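Local structure of DinB-like domain-containing protein (Enterococcus faecalis, 3CEX) at residues A[15-20]-A[157-162]; A[50-55]-A[112-117]; A[61-66]-A[119-124]; A[75-80]-A[104-109]. The protein is of unknown function but folds as a DinB-like helical bundle, the scaffold of a superfamily that includes many putative metal-dependent enzymes. All coordinates share one frame; numbering follows the deposited sequence.

Interaction 1: residues A[15-20]-A[157-162]; sequences DRAHER and MHSGQA
R20 lays the aliphatic part of its side chain along S159: its CD lies 3.4 Å from the backbone O of S159, and its CG and CB pack near the serine CB. With CG anti to the backbone N (chi1 179°) the chain runs extended at first, then bends at chi3 and turns the guanidinium toward the serine hydroxyl. R20 NH1 donates to S159 OG over 3.2 Å in a nearly straight bond (167° at the hydrogen), and the oxygen lies at the edge of the guanidinium, in its plane. S159 OG also bonds to the backbone O of V156, one turn earlier, so the hydroxyl has a partner on each helix: the guanidinium of R20 and the carbonyl of V156. A turn back along the first helix, A17 O approaches S159 CB at 3.7 Å, and the small methyl of A17 faces the same serine. Helices 8-25 and 144-170 run nearly parallel here, as the first and last long helices of the DinB-like four-helix bundle. Alanine and serine suit this place because their short side chains permit an axis separation of 8.8 Å, with A17 and S159 CA atoms only 5.5 Å apart. The stronger partner of R20 lies across the dimer interface: its NH2 forms a salt bridge with D153 of the second subunit, and the arginine also packs on M157 of that subunit, a selenomethionine.

Interaction 2: residues A[50-55]-A[112-117]; sequences HTAREL and AASVAL
A52 opens the contact from the first helix, packing its methyl against S114: A52 CB stands 3.7 Å from S114 OG. Its carbonyl takes part as well: A52 O lies 3.0 Å from S114 OG and 3.3 Å from S114 CB, close to the whole serine side chain. The hydroxyl is placed anti to its own carbonyl carbon (chi1 -57°), where it also comes within bonding range of the O of Y110 in the preceding turn. One turn further on, L55 points toward the second helix. Its CB touches S114 CB at 4.1 Å, while its CD1 meets V115 CG2, the two branched side chains lying side by side and pointing the same way. Beyond them L14 of helix 8-25 packs on both L55 and V115, and A151 of helix 144-170 also meets L55, so the pair belongs to the central core of the bundle.

Helices 44-62 and 104-124 run in the same direction with a crossing of 33°, and the A52 and S114 CA atoms are 5.4 Å apart. Two small residues at the nearest point bring the backbones together, and the larger leucine and valine fill the space toward the bundle axis. Aliphatic contacts flank a single buried hydroxyl in the contact, and main-chain carbonyls within its reach offset the cost of burying it.

Interaction 3: residues A[61-66]-A[119-124]; sequences ALNHSD and KSYLDQ
Y121 extends from its helix toward the end of the other, where L62 crosses its side chain at about a right angle and N63 slides past it in the opposite direction. The phenol is met near its hydroxyl end by L62: the leucine CB is 3.8 Å from Y121 CZ, in an oblique approach to the ring, and its CD1 reaches Y121 CE2 at 4.0 Å. N63 comes to the rim instead. Its OD1 sits in the ring plane, 3.4 Å from Y121 CD1, with the amide turned 86° to the ring, so the oxygen faces the slightly positive hydrogens of the aromatic edge. CG of Y121 lies anti to the backbone N (chi1 -174°), which carries the ring across to this helix end. Here helix 44-62 of the bundle finishes in a Schellman motif, with H64 taking the positive phi that turns the chain away. Such a terminus leaves carbonyls without helical partners, and a water links one of them across the contact: it donates to L62 O at 2.8 Å and bonds Y121 OH at 2.6 Å. Tyrosine suits the position by joining an apolar ring to a polar tip, which R144 of helix 144-170 also grips through its NH1. At its nitrogen end the N63 amide makes a weak bond from ND2 to S65 OG.

Interaction 4: residues A[75-80]-A[104-109]; sequences TEKFAL and KQLLSD
The ring of F78 carries L106 on one face: L106 CD2 stands 3.5 Å from the ring centroid and 10° off the normal, a CH-pi contact almost centred on the aromatic system. L106 CG presses on the same ring, 3.5 Å from F78 CE1. At the edge L107 brings its CD2 to 4.1 Å from F78 CE2, its side chain lying at about a right angle to that of the phenylalanine. Two successive leucines thus hold one ring from above and at the rim, their branched methyls fitting against both the flat face and the edge. L106 reaches over because its CG is anti to the backbone N (chi1 -175°), and its other methyl, CD1, meets K77 CB at 3.7 Å. Of the K77 side chain, the CB makes the close contact; the rest of the lysine bends away at chi2 and chi3, which suits a long charged chain at the protein surface. K77 O also approaches L106 CD2, at 3.5 Å. On the helix face beside the leucines, Q105 NE2 donates to D109 OD1 over 2.8 Å, meeting the carboxylate from above its plane. A79, with positive phi, is the first residue to leave the short helix 74-78, which lies against the early turns of helix 104-124; around F78 gather W69 of helix 68-71, W49 of helix 44-62 and V101 of the preceding loop.

Interactions 1 and 2 are the buried contacts, each joining two long helices that run in the same general direction (22° and 33° apart) through a small alanine-serine pair; they touch one another where H158 meets H50 and T51 and where H18 packs on V115. Interaction 1 differs in having an arginine that continues into the dimer interface, whereas no other chain reaches the remaining three. Interactions 2 and 3 use the same pair of helices, 44-62 and 104-124, but the chemistry passes from apolar core packing to a hydrated helix end. Helix 104-124 also serves interaction 4, a partly buried aromatic-aliphatic contact about 22 Å, centre to centre, from interaction 3. A D15-K119 salt bridge ties interaction 1 to interaction 3.

Interaction 1: residues A[15-20]-A[157-162]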
loop_
_atom_site.group_PDB
_atom_site.type_symbol
_atom_site.label_atom_id
_atom_site.label_comp_id
_atom_site.label_asym_id
_atom_site.label_seq_id
_atom_site.Cartn_x
_atom_site.Cartn_y
_atom_site.Cartn_z
ATOM N N ASP A 15 -9.034 -4.952 3.130
ATOM C CA ASP A 15 -8.903 -6.274 3.747
ATOM C C ASP A 15 -7.490 -6.854 3.574
ATOM O O ASP A 15 -6.963 -7.464 4.491
ATOM C CB ASP A 15 -9.911 -7.275 3.154
ATOM C CG ASP A 15 -11.348 -7.030 3.623
ATOM O OD1 ASP A 15 -11.522 -6.443 4.726
ATOM O OD2 ASP A 15 -12.289 -7.491 2.915
ATOM N N ARG A 16 -6.858 -6.630 2.427
ATOM C CA ARG A 16 -5.478 -7.095 2.244
ATOM C C ARG A 16 -4.516 -6.379 3.185
ATOM O O ARG A 16 -3.617 -7.027 3.717
ATOM C CB ARG A 16 -4.965 -6.953 0.798
ATOM C CG ARG A 16 -5.865 -7.492 -0.299
ATOM C CD ARG A 16 -6.036 -8.992 -0.178
ATOM N NE ARG A 16 -6.660 -9.444 -1.399
ATOM C CZ ARG A 16 -6.004 -9.807 -2.500
ATOM N NH1 ARG A 16 -4.679 -9.856 -2.524
ATOM N NH2 ARG A 16 -6.697 -10.145 -3.565
ATOM N N ALA A 17 -4.681 -5.075 3.391
ATOM C CA ALA A 17 -3.866 -4.324 4.377
ATOM C C ALA A 17 -4.051 -4.932 5.786
ATOM O O ALA A 17 -3.078 -5.215 6.518
ATOM C CB ALA A 17 -4.243 -2.857 4.399
ATOM N N HIS A 18 -5.310 -5.165 6.137
ATOM C CA HIS A 18 -5.669 -5.700 7.442
ATOM C C HIS A 18 -4.994 -7.047 7.681
ATOM O O HIS A 18 -4.339 -7.265 8.717
ATOM C CB HIS A 18 -7.196 -5.826 7.503
ATOM C CG HIS A 18 -7.744 -6.125 8.864
ATOM N ND1 HIS A 18 -9.075 -6.416 9.065
ATOM C CD2 HIS A 18 -7.162 -6.155 10.086
ATOM C CE1 HIS A 18 -9.286 -6.630 10.356
ATOM N NE2 HIS A 18 -8.143 -6.470 10.999
ATOM N N GLU A 19 -5.157 -7.947 6.718
ATOM C CA GLU A 19 -4.518 -9.275 6.733
ATOM C C GLU A 19 -2.985 -9.202 6.823
ATOM O O GLU A 19 -2.347 -9.962 7.573
ATOM C CB GLU A 19 -4.974 -10.095 5.483
ATOM C CG GLU A 19 -6.470 -10.390 5.551
ATOM C CD GLU A 19 -7.180 -10.823 4.231
ATOM O OE1 GLU A 19 -6.602 -10.726 3.109
ATOM O OE2 GLU A 19 -8.368 -11.292 4.339
ATOM N N ARG A 20 -2.377 -8.289 6.078
ATOM C CA ARG A 20 -0.918 -8.158 6.133
ATOM C C ARG A 20 -0.407 -7.720 7.524
ATOM O O ARG A 20 0.550 -8.259 8.012
ATOM C CB ARG A 20 -0.441 -7.172 5.079
ATOM C CG ARG A 20 1.073 -6.923 5.041
ATOM C CD ARG A 20 1.478 -6.138 3.814
ATOM N NE ARG A 20 1.193 -6.894 2.600
ATOM C CZ ARG A 20 0.280 -6.572 1.677
ATOM N NH1 ARG A 20 -0.444 -5.471 1.764
ATOM N NH2 ARG A 20 0.133 -7.341 0.636
HETATM N N MSE A 157 -0.307 1.205 2.204
HETATM C CA MSE A 157 1.097 1.556 2.165
HETATM C C MSE A 157 1.808 1.320 3.531
HETATM O O MSE A 157 2.950 0.857 3.581
HETATM C CB MSE A 157 1.183 3.017 1.709
HETATM C CG MSE A 157 2.453 3.594 1.894
HETATM SE SE MSE A 157 2.741 4.556 3.605
HETATM C CE MSE A 157 3.704 5.875 2.597
ATOM N N HIS A 158 1.146 1.661 4.630
ATOM C CA HIS A 158 1.685 1.343 5.963
ATOM C C HIS A 158 1.843 -0.141 6.256
ATOM O O HIS A 158 2.772 -0.520 6.959
ATOM C CB HIS A 158 0.905 2.063 7.098
ATOM C CG HIS A 158 1.232 3.519 7.173
ATOM N ND1 HIS A 158 0.322 4.497 6.840
ATOM C CD2 HIS A 158 2.409 4.159 7.390
ATOM C CE1 HIS A 158 0.905 5.688 6.939
ATOM N NE2 HIS A 158 2.174 5.511 7.260
ATOM N N SER A 159 0.977 -0.964 5.686
ATOM C CA SER A 159 1.078 -2.433 5.857
ATOM C C SER A 159 2.361 -2.954 5.188
ATOM O O SER A 159 3.057 -3.805 5.741
ATOM C CB SER A 159 -0.210 -3.132 5.368
ATOM O OG SER A 159 -0.310 -3.185 3.953
ATOM N N GLY A 160 2.741 -2.363 4.042
ATOM C CA GLY A 160 4.009 -2.657 3.410
ATOM C C GLY A 160 5.179 -2.246 4.261
ATOM O O GLY A 160 6.153 -2.997 4.391
ATOM N N GLN A 161 5.099 -1.050 4.844
ATOM C CA GLN A 161 6.196 -0.597 5.731
ATOM C C GLN A 161 6.349 -1.520 6.930
ATOM O O GLN A 161 7.453 -1.774 7.393
ATOM C CB GLN A 161 5.953 0.875 6.157
ATOM C CG GLN A 161 6.146 1.856 5.020
ATOM C CD GLN A 161 5.773 3.303 5.357
ATOM O OE1 GLN A 161 5.180 3.564 6.405
ATOM N NE2 GLN A 161 6.159 4.247 4.477
ATOM N N ALA A 162 5.245 -2.029 7.457
ATOM C CA ALA A 162 5.306 -2.952 8.628
ATOM C C ALA A 162 6.110 -4.207 8.350
ATOM O O ALA A 162 6.818 -4.697 9.224
ATOM C CB ALA A 162 3.901 -3.328 9.100
#

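Interaction 2: residues A[50-55]-A[112-117]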
loop_
_atom_site.group_PDB
_atom_site.type_symbol
_atom_site.label_atom_id
_atom_site.label_comp_id
_atom_site.label_asym_id
_atom_site.label_seq_id
_atom_site.Cartn_x
_atom_site.Cartn_y
_atom_site.Cartn_z
ATOM N N HIS A 50 -1.278 3.676 14.217
ATOM C CA HIS A 50 -1.491 4.820 13.341
ATOM C C HIS A 50 -2.502 4.537 12.243
ATOM O O HIS A 50 -3.319 5.379 11.955
ATOM C CB HIS A 50 -0.208 5.314 12.685
ATOM C CG HIS A 50 -0.456 6.202 11.501
ATOM N ND1 HIS A 50 -0.717 7.544 11.627
ATOM C CD2 HIS A 50 -0.526 5.926 10.174
ATOM C CE1 HIS A 50 -0.916 8.067 10.428
ATOM N NE2 HIS A 50 -0.818 7.107 9.528
ATOM N N THR A 51 -2.426 3.355 11.633
ATOM C CA THR A 51 -3.378 2.957 10.600
ATOM C C THR A 51 -4.791 2.891 11.178
ATOM O O THR A 51 -5.710 3.424 10.578
ATOM C CB THR A 51 -2.953 1.639 9.947
ATOM O OG1 THR A 51 -1.667 1.862 9.328
ATOM C CG2 THR A 51 -3.995 1.138 8.871
ATOM N N ALA A 52 -4.967 2.240 12.327
ATOM C CA ALA A 52 -6.279 2.178 12.977
ATOM C C ALA A 52 -6.742 3.593 13.326
ATOM O O ALA A 52 -7.906 3.937 13.109
ATOM C CB ALA A 52 -6.231 1.305 14.211
ATOM N N ARG A 53 -5.838 4.409 13.840
ATOM C CA ARG A 53 -6.169 5.766 14.261
ATOM C C ARG A 53 -6.583 6.660 13.084
ATOM O O ARG A 53 -7.537 7.446 13.192
ATOM C CB ARG A 53 -4.983 6.347 15.055
ATOM C CG ARG A 53 -5.194 7.634 15.777
ATOM C CD ARG A 53 -5.906 7.483 17.092
ATOM N NE ARG A 53 -5.616 8.678 17.888
ATOM C CZ ARG A 53 -6.385 9.764 17.986
ATOM N NH1 ARG A 53 -7.561 9.839 17.374
ATOM N NH2 ARG A 53 -5.979 10.785 18.728
ATOM N N GLU A 54 -5.897 6.529 11.951
ATOM C CA GLU A 54 -6.192 7.375 10.824
ATOM C C GLU A 54 -7.509 6.991 10.110
ATOM O O GLU A 54 -8.232 7.877 9.657
ATOM C CB GLU A 54 -5.006 7.367 9.847
ATOM C CG GLU A 54 -5.161 8.294 8.693
ATOM C CD GLU A 54 -4.906 9.760 9.022
ATOM O OE1 GLU A 54 -5.005 10.185 10.196
ATOM O OE2 GLU A 54 -4.606 10.506 8.074
ATOM N N LEU A 55 -7.772 5.692 9.945
ATOM C CA LEU A 55 -9.098 5.224 9.481
ATOM C C LEU A 55 -10.219 5.727 10.396
ATOM O O LEU A 55 -11.244 6.268 9.943
ATOM C CB LEU A 55 -9.134 3.692 9.409
ATOM C CG LEU A 55 -8.214 3.007 8.361
ATOM C CD1 LEU A 55 -8.200 1.478 8.517
ATOM C CD2 LEU A 55 -8.629 3.412 6.935
ATOM N N ALA A 112 -9.183 -3.917 13.966
ATOM C CA ALA A 112 -10.411 -4.600 13.518
ATOM C C ALA A 112 -11.636 -3.692 13.647
ATOM O O ALA A 112 -12.501 -3.673 12.754
ATOM C CB ALA A 112 -10.642 -5.919 14.315
ATOM N N ALA A 113 -11.716 -2.947 14.760
ATOM C CA ALA A 113 -12.784 -1.979 14.952
ATOM C C ALA A 113 -12.714 -0.873 13.905
ATOM O O ALA A 113 -13.749 -0.463 13.381
ATOM C CB ALA A 113 -12.767 -1.387 16.360
ATOM N N SER A 114 -11.522 -0.342 13.632
ATOM C CA SER A 114 -11.422 0.742 12.641
ATOM C C SER A 114 -11.683 0.286 11.203
ATOM O O SER A 114 -12.247 1.028 10.417
ATOM C CB SER A 114 -10.076 1.449 12.737
ATOM O OG SER A 114 -9.922 1.932 14.053
ATOM N N VAL A 115 -11.248 -0.923 10.857
ATOM C CA VAL A 115 -11.568 -1.502 9.552
ATOM C C VAL A 115 -13.066 -1.720 9.408
ATOM O O VAL A 115 -13.628 -1.388 8.363
ATOM C CB VAL A 115 -10.759 -2.813 9.298
ATOM C CG1 VAL A 115 -11.267 -3.546 8.045
ATOM C CG2 VAL A 115 -9.266 -2.467 9.169
ATOM N N ALA A 116 -13.718 -2.238 10.446
ATOM C CA ALA A 116 -15.172 -2.447 10.421
ATOM C C ALA A 116 -15.933 -1.154 10.156
ATOM O O ALA A 116 -16.848 -1.123 9.342
ATOM C CB ALA A 116 -15.677 -3.063 11.735
ATOM N N LEU A 117 -15.575 -0.117 10.893
ATOM C CA LEU A 117 -16.147 1.211 10.727
ATOM C C LEU A 117 -16.001 1.699 9.277
ATOM O O LEU A 117 -16.960 2.211 8.669
ATOM C CB LEU A 117 -15.443 2.199 11.672
ATOM C CG LEU A 117 -15.927 3.660 11.627
ATOM C CD1 LEU A 117 -17.310 3.832 12.321
ATOM C CD2 LEU A 117 -14.853 4.607 12.239
#

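Interaction 3: residues A[61-66]-A[119-124]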
loop_
_atom_site.group_PDB
_atom_site.type_symbol
_atom_site.label_atom_id
_atom_site.label_comp_id
_atom_site.label_asym_id
_atom_site.label_seq_id
_atom_site.Cartn_x
_atom_site.Cartn_y
_atom_site.Cartn_z
ATOM N N ALA A 61 -14.826 11.586 11.053
ATOM C CA ALA A 61 -15.011 12.962 10.563
ATOM C C ALA A 61 -15.972 13.064 9.348
ATOM O O ALA A 61 -16.829 13.926 9.318
ATOM C CB ALA A 61 -13.651 13.598 10.236
ATOM N N LEU A 62 -15.848 12.182 8.361
ATOM C CA LEU A 62 -16.834 12.104 7.263
ATOM C C LEU A 62 -18.241 11.728 7.744
ATOM O O LEU A 62 -19.235 12.083 7.118
ATOM C CB LEU A 62 -16.408 11.073 6.220
ATOM C CG LEU A 62 -15.157 11.400 5.414
ATOM C CD1 LEU A 62 -14.811 10.215 4.554
ATOM C CD2 LEU A 62 -15.334 12.682 4.562
ATOM N N ASN A 63 -18.302 10.976 8.842
ATOM C CA ASN A 63 -19.549 10.466 9.388
ATOM C C ASN A 63 -20.104 11.387 10.469
ATOM O O ASN A 63 -21.091 11.052 11.109
ATOM C CB ASN A 63 -19.291 9.078 9.965
ATOM C CG ASN A 63 -20.495 8.203 9.932
ATOM O OD1 ASN A 63 -21.079 7.991 8.876
ATOM N ND2 ASN A 63 -20.880 7.668 11.095
ATOM N N HIS A 64 -19.446 12.526 10.686
ATOM C CA HIS A 64 -19.804 13.483 11.729
ATOM C C HIS A 64 -19.966 12.851 13.117
ATOM O O HIS A 64 -20.733 13.359 13.941
ATOM C CB HIS A 64 -21.074 14.277 11.320
ATOM C CG HIS A 64 -20.908 15.030 10.034
ATOM N ND1 HIS A 64 -20.429 16.325 9.984
ATOM C CD2 HIS A 64 -21.091 14.649 8.745
ATOM C CE1 HIS A 64 -20.344 16.714 8.723
ATOM N NE2 HIS A 64 -20.737 15.715 7.950
ATOM N N SER A 65 -19.241 11.759 13.380
ATOM C CA SER A 65 -19.333 11.053 14.662
ATOM C C SER A 65 -18.013 11.221 15.411
ATOM O O SER A 65 -16.978 11.539 14.809
ATOM C CB SER A 65 -19.702 9.559 14.467
ATOM O OG SER A 65 -18.849 8.851 13.535
ATOM N N ASP A 66 -18.063 11.047 16.729
ATOM C CA ASP A 66 -16.855 11.069 17.561
ATOM C C ASP A 66 -16.025 9.839 17.176
ATOM O O ASP A 66 -16.591 8.780 16.941
ATOM C CB ASP A 66 -17.202 10.990 19.067
ATOM C CG ASP A 66 -17.310 12.374 19.751
ATOM O OD1 ASP A 66 -17.114 13.437 19.095
ATOM O OD2 ASP A 66 -17.595 12.398 20.975
ATOM N N LYS A 119 -15.441 -0.078 6.546
ATOM C CA LYS A 119 -16.220 -0.897 5.608
ATOM C C LYS A 119 -17.709 -0.596 5.676
ATOM O O LYS A 119 -18.401 -0.657 4.657
ATOM C CB LYS A 119 -15.979 -2.378 5.865
ATOM C CG LYS A 119 -14.573 -2.831 5.496
ATOM C CD LYS A 119 -14.288 -4.264 6.011
ATOM C CE LYS A 119 -14.470 -5.269 4.958
ATOM N NZ LYS A 119 -14.283 -6.679 5.472
ATOM N N SER A 120 -18.202 -0.306 6.879
ATOM C CA SER A 120 -19.563 0.130 7.084
ATOM C C SER A 120 -19.828 1.439 6.359
ATOM O O SER A 120 -20.827 1.560 5.688
ATOM C CB SER A 120 -19.862 0.318 8.569
ATOM O OG SER A 120 -21.181 0.823 8.751
ATOM N N TYR A 121 -18.912 2.391 6.468
ATOM C CA TYR A 121 -19.087 3.667 5.790
ATOM C C TYR A 121 -19.110 3.444 4.276
ATOM O O TYR A 121 -20.001 3.957 3.580
ATOM C CB TYR A 121 -17.999 4.685 6.186
ATOM C CG TYR A 121 -18.251 6.070 5.612
ATOM C CD1 TYR A 121 -19.089 6.969 6.255
ATOM C CD2 TYR A 121 -17.669 6.470 4.428
ATOM C CE1 TYR A 121 -19.341 8.233 5.717
ATOM C CE2 TYR A 121 -17.919 7.734 3.884
ATOM C CZ TYR A 121 -18.751 8.595 4.535
ATOM O OH TYR A 121 -19.003 9.813 3.978
ATOM N N LEU A 122 -18.157 2.653 3.783
ATOM C CA LEU A 122 -18.028 2.390 2.355
ATOM C C LEU A 122 -19.286 1.727 1.802
ATOM O O LEU A 122 -19.691 1.982 0.670
ATOM C CB LEU A 122 -16.802 1.503 2.040
ATOM C CG LEU A 122 -15.458 2.248 2.083
ATOM C CD1 LEU A 122 -14.307 1.293 1.833
ATOM C CD2 LEU A 122 -15.439 3.345 1.077
ATOM N N ASP A 123 -19.865 0.844 2.596
ATOM C CA ASP A 123 -21.066 0.127 2.186
ATOM C C ASP A 123 -22.313 1.003 2.168
ATOM O O ASP A 123 -23.308 0.646 1.527
ATOM C CB ASP A 123 -21.282 -1.060 3.109
ATOM C CG ASP A 123 -20.296 -2.181 2.854
ATOM O OD1 ASP A 123 -19.808 -2.280 1.687
ATOM O OD2 ASP A 123 -19.992 -2.959 3.819
ATOM N N GLN A 124 -22.280 2.123 2.886
ATOM C CA GLN A 124 -23.463 2.977 3.014
ATOM C C GLN A 124 -23.357 4.302 2.257
ATOM O O GLN A 124 -24.371 4.936 1.992
ATOM C CB GLN A 124 -23.800 3.207 4.490
ATOM C CG GLN A 124 -24.169 1.910 5.215
ATOM C CD GLN A 124 -24.415 2.109 6.703
ATOM O OE1 GLN A 124 -23.704 1.542 7.541
ATOM N NE2 GLN A 124 -25.423 2.906 7.041
HETATM O O HOH W 1 -20.911 11.119 5.140
#

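Interaction 4: residues A[75-80]-A[104-109]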
loop_
_atom_site.group_PDB
_atom_site.type_symbol
_atom_site.label_atom_id
_atom_site.label_comp_id
_atom_site.label_asym_id
_atom_site.label_seq_id
_atom_site.Cartn_x
_atom_site.Cartn_y
_atom_site.Cartn_z
ATOM N N THR A 75 -8.480 4.921 23.908
ATOM C CA THR A 75 -7.440 5.740 24.529
ATOM C C THR A 75 -7.052 5.274 25.943
ATOM O O THR A 75 -5.893 5.311 26.295
ATOM C CB THR A 75 -7.789 7.240 24.532
ATOM O OG1 THR A 75 -6.641 7.969 24.983
ATOM C CG2 THR A 75 -8.971 7.550 25.446
ATOM N N GLU A 76 -8.023 4.836 26.739
ATOM C CA GLU A 76 -7.756 4.294 28.096
ATOM C C GLU A 76 -7.079 2.920 28.097
ATOM O O GLU A 76 -6.310 2.617 28.986
ATOM C CB GLU A 76 -9.048 4.197 28.903
ATOM C CG GLU A 76 -9.670 5.552 29.256
ATOM C CD GLU A 76 -10.722 6.011 28.263
ATOM O OE1 GLU A 76 -10.680 5.583 27.091
ATOM O OE2 GLU A 76 -11.594 6.814 28.647
ATOM N N LYS A 77 -7.348 2.097 27.091
ATOM C CA LYS A 77 -6.703 0.779 26.963
ATOM C C LYS A 77 -5.252 0.895 26.563
ATOM O O LYS A 77 -4.409 0.126 27.024
ATOM C CB LYS A 77 -7.406 -0.064 25.904
ATOM C CG LYS A 77 -8.899 -0.278 26.122
ATOM C CD LYS A 77 -9.195 -0.851 27.455
ATOM C CE LYS A 77 -8.645 -2.236 27.636
ATOM N NZ LYS A 77 -9.242 -2.774 28.904
ATOM N N PHE A 78 -4.976 1.852 25.671
ATOM C CA PHE A 78 -3.642 2.095 25.178
ATOM C C PHE A 78 -2.811 2.812 26.248
ATOM O O PHE A 78 -1.625 2.520 26.406
ATOM C CB PHE A 78 -3.693 2.897 23.867
ATOM C CG PHE A 78 -3.863 2.045 22.644
ATOM C CD1 PHE A 78 -5.114 1.662 22.209
ATOM C CD2 PHE A 78 -2.757 1.637 21.921
ATOM C CE1 PHE A 78 -5.253 0.888 21.062
ATOM C CE2 PHE A 78 -2.897 0.853 20.801
ATOM C CZ PHE A 78 -4.140 0.487 20.365
ATOM N N ALA A 79 -3.436 3.750 26.956
ATOM C CA ALA A 79 -2.776 4.591 27.981
ATOM C C ALA A 79 -1.436 5.170 27.519
ATOM O O ALA A 79 -0.420 5.082 28.219
ATOM C CB ALA A 79 -2.633 3.839 29.321
ATOM N N LEU A 80 -1.453 5.782 26.345
ATOM C CA LEU A 80 -0.242 6.359 25.755
ATOM C C LEU A 80 0.247 7.565 26.562
ATOM O O LEU A 80 -0.558 8.334 27.067
ATOM C CB LEU A 80 -0.497 6.766 24.301
ATOM C CG LEU A 80 -0.847 5.681 23.269
ATOM C CD1 LEU A 80 -0.909 6.292 21.873
ATOM C CD2 LEU A 80 0.151 4.557 23.331
ATOM N N LYS A 104 -0.131 -7.493 22.337
ATOM C CA LYS A 104 -0.415 -7.401 20.892
ATOM C C LYS A 104 -1.920 -7.362 20.560
ATOM O O LYS A 104 -2.331 -6.655 19.655
ATOM C CB LYS A 104 0.181 -8.591 20.145
ATOM C CG LYS A 104 1.673 -8.591 20.037
ATOM C CD LYS A 104 2.165 -9.670 19.093
ATOM C CE LYS A 104 1.820 -11.063 19.526
ATOM N NZ LYS A 104 2.218 -12.003 18.461
ATOM N N GLN A 105 -2.721 -8.110 21.307
ATOM C CA GLN A 105 -4.171 -8.177 21.070
ATOM C C GLN A 105 -4.830 -6.798 20.954
ATOM O O GLN A 105 -5.745 -6.621 20.153
ATOM C CB GLN A 105 -4.880 -9.023 22.153
ATOM C CG GLN A 105 -6.319 -9.499 21.831
ATOM C CD GLN A 105 -6.365 -10.324 20.544
ATOM O OE1 GLN A 105 -5.582 -11.255 20.380
ATOM N NE2 GLN A 105 -7.250 -9.970 19.624
ATOM N N LEU A 106 -4.361 -5.820 21.721
ATOM C CA LEU A 106 -4.959 -4.485 21.666
ATOM C C LEU A 106 -4.879 -3.860 20.275
ATOM O O LEU A 106 -5.830 -3.226 19.799
ATOM C CB LEU A 106 -4.300 -3.556 22.689
ATOM C CG LEU A 106 -4.911 -2.167 22.800
ATOM C CD1 LEU A 106 -6.379 -2.238 23.128
ATOM C CD2 LEU A 106 -4.148 -1.357 23.853
ATOM N N LEU A 107 -3.727 -4.040 19.633
ATOM C CA LEU A 107 -3.504 -3.534 18.284
ATOM C C LEU A 107 -4.460 -4.200 17.311
ATOM O O LEU A 107 -5.040 -3.533 16.493
ATOM C CB LEU A 107 -2.065 -3.815 17.831
ATOM C CG LEU A 107 -0.921 -3.066 18.544
ATOM C CD1 LEU A 107 0.420 -3.710 18.251
ATOM C CD2 LEU A 107 -0.931 -1.573 18.205
ATOM N N SER A 108 -4.618 -5.522 17.426
ATOM C CA SER A 108 -5.505 -6.271 16.567
ATOM C C SER A 108 -6.945 -5.823 16.729
ATOM O O SER A 108 -7.698 -5.722 15.735
ATOM C CB SER A 108 -5.451 -7.756 16.885
ATOM O OG SER A 108 -4.225 -8.285 16.503
ATOM N N ASP A 109 -7.343 -5.628 17.989
ATOM C CA ASP A 109 -8.728 -5.246 18.318
ATOM C C ASP A 109 -9.084 -3.841 17.828
ATOM O O ASP A 109 -10.177 -3.613 17.241
ATOM C CB ASP A 109 -8.971 -5.374 19.827
ATOM C CG ASP A 109 -8.969 -6.804 20.315
ATOM O OD1 ASP A 109 -9.011 -7.752 19.491
ATOM O OD2 ASP A 109 -8.927 -6.981 21.556
#